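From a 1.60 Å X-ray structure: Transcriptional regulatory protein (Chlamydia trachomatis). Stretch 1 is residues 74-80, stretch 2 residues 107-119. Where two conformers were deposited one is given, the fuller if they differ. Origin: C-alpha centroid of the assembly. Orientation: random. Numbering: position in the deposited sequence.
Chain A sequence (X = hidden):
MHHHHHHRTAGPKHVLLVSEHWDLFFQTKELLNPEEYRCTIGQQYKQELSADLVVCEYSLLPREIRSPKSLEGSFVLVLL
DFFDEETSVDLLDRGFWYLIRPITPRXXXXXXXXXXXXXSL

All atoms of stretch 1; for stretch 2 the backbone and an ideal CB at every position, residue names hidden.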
# COMPACT_ATOMS: atom_id res chain seq x y z
N SER A 74 -3.21 -10.41 -12.56
CA SER A 74 -2.77 -9.03 -12.33
C SER A 74 -2.73 -8.70 -10.84
O SER A 74 -3.59 -9.14 -10.08
CB SER A 74 -3.76 -8.05 -12.98
OG SER A 74 -3.98 -8.28 -14.36
N PHE A 75 -1.77 -7.87 -10.41
CA PHE A 75 -1.86 -7.26 -9.08
C PHE A 75 -3.00 -6.23 -9.09
O PHE A 75 -3.37 -5.72 -10.15
CB PHE A 75 -0.56 -6.52 -8.76
CG PHE A 75 0.64 -7.40 -8.73
CD1 PHE A 75 0.80 -8.24 -7.65
CD2 PHE A 75 1.58 -7.38 -9.74
CE1 PHE A 75 1.91 -9.09 -7.58
CE2 PHE A 75 2.69 -8.22 -9.67
CZ PHE A 75 2.84 -9.07 -8.58
N VAL A 76 -3.55 -5.96 -7.91
CA VAL A 76 -4.60 -4.92 -7.77
C VAL A 76 -4.30 -3.96 -6.62
O VAL A 76 -4.03 -4.42 -5.49
CB VAL A 76 -5.99 -5.55 -7.55
CG1 VAL A 76 -7.03 -4.43 -7.34
CG2 VAL A 76 -6.43 -6.42 -8.78
N LEU A 77 -4.29 -2.65 -6.89
CA LEU A 77 -4.14 -1.64 -5.84
C LEU A 77 -5.47 -0.93 -5.77
O LEU A 77 -6.01 -0.54 -6.82
CB LEU A 77 -3.04 -0.63 -6.26
CG LEU A 77 -2.88 0.64 -5.39
CD1 LEU A 77 -2.31 0.27 -4.03
CD2 LEU A 77 -1.92 1.60 -6.11
N VAL A 78 -5.98 -0.73 -4.56
CA VAL A 78 -7.33 -0.19 -4.39
C VAL A 78 -7.30 1.28 -3.94
O VAL A 78 -6.46 1.67 -3.14
CB VAL A 78 -8.08 -1.05 -3.36
CG1 VAL A 78 -9.39 -0.38 -2.97
CG2 VAL A 78 -8.28 -2.45 -3.91
N LEU A 79 -8.18 2.10 -4.50
CA LEU A 79 -8.27 3.51 -4.12
C LEU A 79 -9.53 3.73 -3.28
O LEU A 79 -10.64 3.46 -3.75
CB LEU A 79 -8.35 4.43 -5.33
CG LEU A 79 -7.26 4.21 -6.38
CD1 LEU A 79 -7.42 5.33 -7.49
CD2 LEU A 79 -5.87 4.23 -5.69
N LEU A 80 -9.35 4.20 -2.07
CA LEU A 80 -10.49 4.36 -1.12
C LEU A 80 -10.85 5.83 -0.92
O LEU A 80 -9.97 6.66 -0.76
CB LEU A 80 -10.10 3.86 0.29
CG LEU A 80 -10.47 2.44 0.55
CD1 LEU A 80 -9.72 1.89 1.76
CD2 LEU A 80 -11.99 2.37 0.87
N UNK A 107 0.79 11.57 -6.32
CA UNK A 107 0.81 10.40 -5.43
C UNK A 107 0.55 9.15 -6.22
O UNK A 107 1.22 8.15 -6.00
CB UNK A 107 -0.22 10.54 -4.31
N UNK A 108 -0.46 9.17 -7.09
CA UNK A 108 -0.79 7.93 -7.79
C UNK A 108 0.38 7.52 -8.71
O UNK A 108 0.72 6.32 -8.81
CB UNK A 108 -2.08 8.10 -8.60
N UNK A 109 1.01 8.50 -9.39
CA UNK A 109 2.17 8.17 -10.20
C UNK A 109 3.26 7.51 -9.38
O UNK A 109 3.86 6.51 -9.81
CB UNK A 109 2.72 9.43 -10.88
N UNK A 110 3.54 8.04 -8.19
CA UNK A 110 4.59 7.49 -7.35
C UNK A 110 4.23 6.11 -6.83
O UNK A 110 5.10 5.24 -6.70
CB UNK A 110 4.88 8.43 -6.18
N UNK A 111 2.95 5.93 -6.52
CA UNK A 111 2.51 4.66 -5.98
C UNK A 111 2.57 3.57 -7.04
O UNK A 111 2.95 2.45 -6.74
CB UNK A 111 1.09 4.78 -5.42
N UNK A 112 2.08 3.86 -8.24
CA UNK A 112 2.15 2.91 -9.34
C UNK A 112 3.60 2.53 -9.60
O UNK A 112 3.94 1.35 -9.77
CB UNK A 112 1.51 3.49 -10.60
N UNK A 113 4.47 3.52 -9.60
CA UNK A 113 5.90 3.27 -9.84
C UNK A 113 6.53 2.40 -8.75
O UNK A 113 7.33 1.50 -9.03
CB UNK A 113 6.65 4.60 -9.93
N UNK A 114 6.18 2.66 -7.50
CA UNK A 114 6.73 1.87 -6.39
C UNK A 114 6.18 0.45 -6.46
O UNK A 114 6.93 -0.52 -6.30
CB UNK A 114 6.40 2.51 -5.04
N UNK A 115 4.87 0.31 -6.67
CA UNK A 115 4.25 -1.01 -6.65
C UNK A 115 4.87 -1.91 -7.71
O UNK A 115 5.23 -3.06 -7.44
CB UNK A 115 2.74 -0.90 -6.87
N UNK A 116 4.99 -1.37 -8.92
CA UNK A 116 5.53 -2.17 -10.03
C UNK A 116 7.02 -2.42 -9.90
O UNK A 116 7.52 -3.39 -10.46
CB UNK A 116 5.25 -1.48 -11.36
N UNK A 117 7.75 -1.59 -9.15
CA UNK A 117 9.19 -1.83 -8.98
C UNK A 117 9.42 -2.93 -7.94
O UNK A 117 10.35 -3.72 -8.06
CB UNK A 117 9.91 -0.54 -8.56
N UNK A 118 8.54 -3.01 -6.95
CA UNK A 118 8.65 -4.00 -5.88
C UNK A 118 8.12 -5.39 -6.28
O UNK A 118 8.61 -6.40 -5.77
CB UNK A 118 7.89 -3.50 -4.65
N UNK A 119 7.14 -5.46 -7.18
CA UNK A 119 6.42 -6.72 -7.43
C UNK A 119 6.72 -7.36 -8.78
O UNK A 119 6.77 -6.68 -9.81
CB UNK A 119 4.91 -6.47 -7.33

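Strand 75-80 and helix 107-118 run nearly antiparallel, at 152° with a closest axial approach of 10.7 Å. Stretch 1 turns Phe 75, Leu 77 and Leu 79 toward the helix, an apolar surface without charge, so the contact should rest on packing alone; no hydrogen bond crosses it.

At 107 the ideal CB has nothing of the strand within reach. It is Ile 107, which makes no contact here.

Position 108 directs its CA-to-CB bond sideways, and its CB is also beyond contact. Only a side chain long enough to come back could meet Leu 79, whose methyls favour an aliphatic partner such as leucine or methionine. The residue is Leu 108 (chi1 t, chi2 p); its end approaches the strand, with CD1 4.4 Å from Leu 79 CD2.

Positions 109 and 110 lie out of reach, so stretch 1 sets no preference. They are Lys 109 and Ser 110.

Position 111 points toward the strand, and its ideal CB already stands 4.4 Å from Leu 77 CD2. A small apolar residue would suffice for contact. Ala 111 is found and makes this contact.

Position 112 points sideways and 113 and 114 are out of reach, leaving the choice open. Ile 112 and Leu 114 make no contact; Ser 113 OG donates to Lys 109 O, one turn back, at 2.8 Å.

At 115 the CB points toward the strand but is 5.3 Å from Leu 77 CD2, leaving room for a larger apolar group to extend between Leu 77 and Phe 75; leucine, methionine or an aromatic would be plausible. Phe 115 (chi1 t) touches both: CE2 is 3.4 Å from Phe 75 CB, and CD1 is 4.4 Å from Leu 77 CD1. Its edge is turned toward the face of Phe 75 in an offset edge-to-face pair, with planes at 61°.

Position 116 points sideways, 117 and 118 out of reach. Leu 116 brings its end nearer without contact, Ser 117 OG donates to Leu 114 O, and Gln 118 is exposed.

At 119 the ideal CB points toward stretch 1, 3.6 Å from Phe 75 CZ. Many residues could offer a CB to this ring, and a flat or aliphatic side chain could add to the contact. His 119 places CB over one face of Phe 75, 3.9 Å from the ring centroid, a CH-pi contact, while its imidazole lies oblique to the phenyl ring.

Stretch 2 (107-119) ILKSAISLFLSQH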
# COMPACT_ATOMS: atom_id res chain seq x y z
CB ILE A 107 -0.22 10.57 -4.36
CG1 ILE A 107 0.25 11.69 -3.42
CG2 ILE A 107 -0.46 9.24 -3.59
CD1 ILE A 107 -0.74 12.07 -2.36
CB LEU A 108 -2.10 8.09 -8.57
CG LEU A 108 -2.52 6.85 -9.33
CD1 LEU A 108 -2.74 5.60 -8.39
CD2 LEU A 108 -3.79 7.10 -10.13
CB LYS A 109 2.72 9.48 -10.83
CG LYS A 109 4.01 9.27 -11.67
CD LYS A 109 5.26 9.58 -10.84
CE LYS A 109 6.49 9.85 -11.73
NZ LYS A 109 7.73 9.88 -10.91
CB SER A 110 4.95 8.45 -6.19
OG SER A 110 5.57 9.63 -6.71
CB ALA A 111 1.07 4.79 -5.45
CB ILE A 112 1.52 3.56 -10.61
CG1 ILE A 112 0.00 3.63 -10.48
CG2 ILE A 112 1.96 2.83 -11.89
CD1 ILE A 112 -0.63 4.57 -11.58
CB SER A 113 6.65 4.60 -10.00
OG SER A 113 6.13 5.35 -11.08
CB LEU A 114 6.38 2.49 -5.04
CG LEU A 114 6.82 1.68 -3.81
CD1 LEU A 114 8.34 1.42 -3.80
CD2 LEU A 114 6.44 2.42 -2.53
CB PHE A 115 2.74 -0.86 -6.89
CG PHE A 115 1.96 -2.10 -6.54
CD1 PHE A 115 1.08 -2.08 -5.48
CD2 PHE A 115 2.11 -3.27 -7.26
CE1 PHE A 115 0.35 -3.23 -5.13
CE2 PHE A 115 1.40 -4.42 -6.91
CZ PHE A 115 0.54 -4.40 -5.85
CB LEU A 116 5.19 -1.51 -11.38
CG LEU A 116 3.72 -1.66 -11.76
CD1 LEU A 116 3.37 -0.83 -12.97
CD2 LEU A 116 3.41 -3.14 -11.97
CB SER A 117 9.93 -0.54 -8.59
OG SER A 117 9.64 -0.14 -7.27
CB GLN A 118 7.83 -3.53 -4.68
CG GLN A 118 8.45 -2.42 -3.84
CD GLN A 118 7.56 -2.13 -2.64
OE1 GLN A 118 6.42 -2.61 -2.59
NE2 GLN A 118 8.08 -1.37 -1.67
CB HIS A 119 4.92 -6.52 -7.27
CG HIS A 119 4.49 -6.10 -5.89
ND1 HIS A 119 4.28 -7.00 -4.87
CD2 HIS A 119 4.21 -4.88 -5.38
CE1 HIS A 119 3.90 -6.35 -3.79
NE2 HIS A 119 3.85 -5.06 -4.07
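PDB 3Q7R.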